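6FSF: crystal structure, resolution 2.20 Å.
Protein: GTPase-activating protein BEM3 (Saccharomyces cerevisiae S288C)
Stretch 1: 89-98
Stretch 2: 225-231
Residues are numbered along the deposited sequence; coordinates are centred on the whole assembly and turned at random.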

# COMPACT_ATOMS: atom_id res chain seq x y z
N SER A 89 -6.46 7.61 8.38
CA SER A 89 -7.70 6.90 8.66
C SER A 89 -7.80 5.71 7.72
O SER A 89 -7.30 5.77 6.59
CB SER A 89 -8.94 7.80 8.49
OG SER A 89 -9.37 7.81 7.14
N PRO A 90 -8.44 4.62 8.15
CA PRO A 90 -8.53 3.44 7.28
C PRO A 90 -9.25 3.70 5.96
O PRO A 90 -8.86 3.12 4.93
CB PRO A 90 -9.30 2.43 8.14
CG PRO A 90 -9.01 2.85 9.54
CD PRO A 90 -8.94 4.35 9.51
N THR A 91 -10.28 4.55 5.95
CA THR A 91 -11.02 4.77 4.72
C THR A 91 -10.21 5.58 3.71
O THR A 91 -10.38 5.39 2.49
CB THR A 91 -12.36 5.46 5.02
OG1 THR A 91 -13.07 5.68 3.80
CG2 THR A 91 -12.13 6.80 5.72
N LYS A 92 -9.34 6.47 4.18
CA LYS A 92 -8.46 7.20 3.26
C LYS A 92 -7.36 6.30 2.72
O LYS A 92 -7.02 6.37 1.53
CB LYS A 92 -7.84 8.41 3.96
CG LYS A 92 -8.83 9.46 4.45
CD LYS A 92 -8.07 10.67 4.96
CE LYS A 92 -8.85 11.43 6.00
NZ LYS A 92 -8.00 12.48 6.63
N VAL A 93 -6.80 5.45 3.57
CA VAL A 93 -5.75 4.52 3.14
C VAL A 93 -6.28 3.59 2.05
O VAL A 93 -5.61 3.33 1.05
CB VAL A 93 -5.23 3.72 4.35
CG1 VAL A 93 -4.33 2.58 3.90
CG2 VAL A 93 -4.49 4.64 5.30
N ASP A 94 -7.51 3.09 2.24
CA ASP A 94 -8.13 2.24 1.23
C ASP A 94 -8.33 2.99 -0.08
O ASP A 94 -8.09 2.44 -1.16
CB ASP A 94 -9.47 1.71 1.76
CG ASP A 94 -10.13 0.75 0.79
OD1 ASP A 94 -10.23 -0.45 1.12
OD2 ASP A 94 -10.56 1.19 -0.30
N THR A 95 -8.78 4.24 0.00
CA THR A 95 -9.14 4.98 -1.20
C THR A 95 -7.91 5.36 -2.02
O THR A 95 -7.86 5.13 -3.23
CB THR A 95 -9.95 6.22 -0.83
OG1 THR A 95 -11.14 5.83 -0.14
CG2 THR A 95 -10.34 6.99 -2.08
N ARG A 96 -6.89 5.93 -1.36
CA ARG A 96 -5.73 6.43 -2.09
C ARG A 96 -4.96 5.31 -2.78
O ARG A 96 -4.28 5.56 -3.79
CB ARG A 96 -4.81 7.20 -1.14
CG ARG A 96 -4.07 6.34 -0.12
CD ARG A 96 -3.50 7.20 1.01
NE ARG A 96 -2.51 6.49 1.81
CZ ARG A 96 -1.97 6.97 2.93
NH1 ARG A 96 -2.34 8.16 3.38
NH2 ARG A 96 -1.07 6.26 3.59
N LYS A 97 -5.06 4.08 -2.27
CA LYS A 97 -4.43 2.95 -2.94
C LYS A 97 -5.13 2.62 -4.25
O LYS A 97 -4.48 2.24 -5.23
CB LYS A 97 -4.41 1.75 -2.00
CG LYS A 97 -3.77 0.50 -2.56
CD LYS A 97 -3.72 -0.58 -1.49
CE LYS A 97 -3.39 -1.94 -2.07
NZ LYS A 97 -4.36 -2.35 -3.12
N ASN A 98 -6.46 2.76 -4.29
CA ASN A 98 -7.19 2.49 -5.52
C ASN A 98 -6.92 3.56 -6.57
O ASN A 98 -6.80 3.24 -7.77
CB ASN A 98 -8.69 2.39 -5.24
CG ASN A 98 -9.03 1.26 -4.29
OD1 ASN A 98 -8.31 0.26 -4.21
ND2 ASN A 98 -10.13 1.41 -3.56
N ILE A 225 -8.51 -3.20 14.54
CA ILE A 225 -7.49 -3.43 13.52
C ILE A 225 -8.14 -3.38 12.15
O ILE A 225 -9.18 -4.01 11.92
CB ILE A 225 -6.79 -4.79 13.73
CG1 ILE A 225 -6.10 -4.82 15.10
CG2 ILE A 225 -5.78 -5.05 12.62
CD1 ILE A 225 -5.77 -6.22 15.58
N CYS A 226 -7.53 -2.63 11.23
CA CYS A 226 -8.01 -2.51 9.87
C CYS A 226 -6.89 -2.89 8.90
O CYS A 226 -5.71 -2.66 9.17
CB CYS A 226 -8.50 -1.09 9.56
SG CYS A 226 -9.89 -0.54 10.56
N THR A 227 -7.28 -3.48 7.77
CA THR A 227 -6.35 -3.78 6.69
C THR A 227 -6.48 -2.73 5.60
O THR A 227 -7.41 -1.92 5.57
CB THR A 227 -6.61 -5.18 6.13
OG1 THR A 227 -8.01 -5.35 5.87
CG2 THR A 227 -6.13 -6.25 7.10
N GLU A 228 -5.52 -2.75 4.67
CA GLU A 228 -5.53 -1.78 3.58
C GLU A 228 -6.58 -2.10 2.52
O GLU A 228 -7.06 -1.18 1.85
CB GLU A 228 -4.14 -1.69 2.95
CG GLU A 228 -3.08 -1.13 3.88
CD GLU A 228 -1.76 -0.90 3.18
OE1 GLU A 228 -0.85 -1.74 3.34
OE2 GLU A 228 -1.64 0.11 2.45
N THR A 229 -6.93 -3.37 2.37
CA THR A 229 -7.94 -3.79 1.41
C THR A 229 -8.95 -4.70 2.09
O THR A 229 -8.69 -5.26 3.16
CB THR A 229 -7.32 -4.52 0.21
OG1 THR A 229 -6.72 -5.74 0.65
CG2 THR A 229 -6.26 -3.65 -0.46
N SER A 230 -10.11 -4.85 1.46
CA SER A 230 -11.12 -5.77 1.97
C SER A 230 -10.69 -7.22 1.78
O SER A 230 -11.07 -8.09 2.57
CB SER A 230 -12.46 -5.51 1.30
OG SER A 230 -12.41 -5.79 -0.09
N LYS A 231 -9.90 -7.50 0.74
CA LYS A 231 -9.37 -8.85 0.56
C LYS A 231 -8.42 -9.21 1.69
O LYS A 231 -8.43 -10.35 2.17
CB LYS A 231 -8.66 -8.97 -0.79
CG LYS A 231 -8.04 -10.34 -1.02
CD LYS A 231 -7.16 -10.37 -2.26
CE LYS A 231 -6.59 -11.76 -2.48
NZ LYS A 231 -5.77 -11.85 -3.72

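No hydrogen bond joins these two stretches, although polar and charged residues line much of the contact; packing alone links them directly. The nearest approach of polar atoms is between two acceptors: Asp94 OD1 lies 3.3 Å from the backbone oxygen, O, of Glu228. With no proton available from either atom, this proximity cannot be a bond, and Asp94 OD1 finds its hydrogen bond elsewhere in the structure.

The helix of the first stretch presents Pro90, Val93, Asp94 and Lys97, a spacing that places them along one side. At its start, Ser89 accepts a capping bond at OG from Lys92 N (3.2 Å), satisfying an amide that has no earlier helical turn to supply an acceptor. Pro90 suits the first turn because its lack of an amide proton costs no helical bond there. The CA-to-CB bond of Pro90 points toward the second stretch, and Pro90 CG lies 3.6 Å from Cys226 SG, an apolar contact between two buried residues.

One turn on, the buried Val93 packs its CG1 against Glu228 CG at 3.9 Å. Glu228 gives up the largest area to the contact, 77 Å², and serves two purposes: its methylene carbons offer an apolar surface to valine, while both carboxylate oxygens are hydrogen-bonded elsewhere in the structure, so neither carboxylate oxygen is left without a hydrogen bond.

Lys97 closes the contact. Its chain is extended through chi3 (all t) and turns at chi4 (m), bringing NZ within 3.5 Å of Thr229 CG2. This is ammonium against methyl, a packing contact rather than a polar bond. Threonine suits its position because its branches differ in chemistry: CG2 meets the lysine, while OG1 caps the following helix through a backbone nitrogen just past the stretch. In all, 338 Å² is buried, summed over both sides.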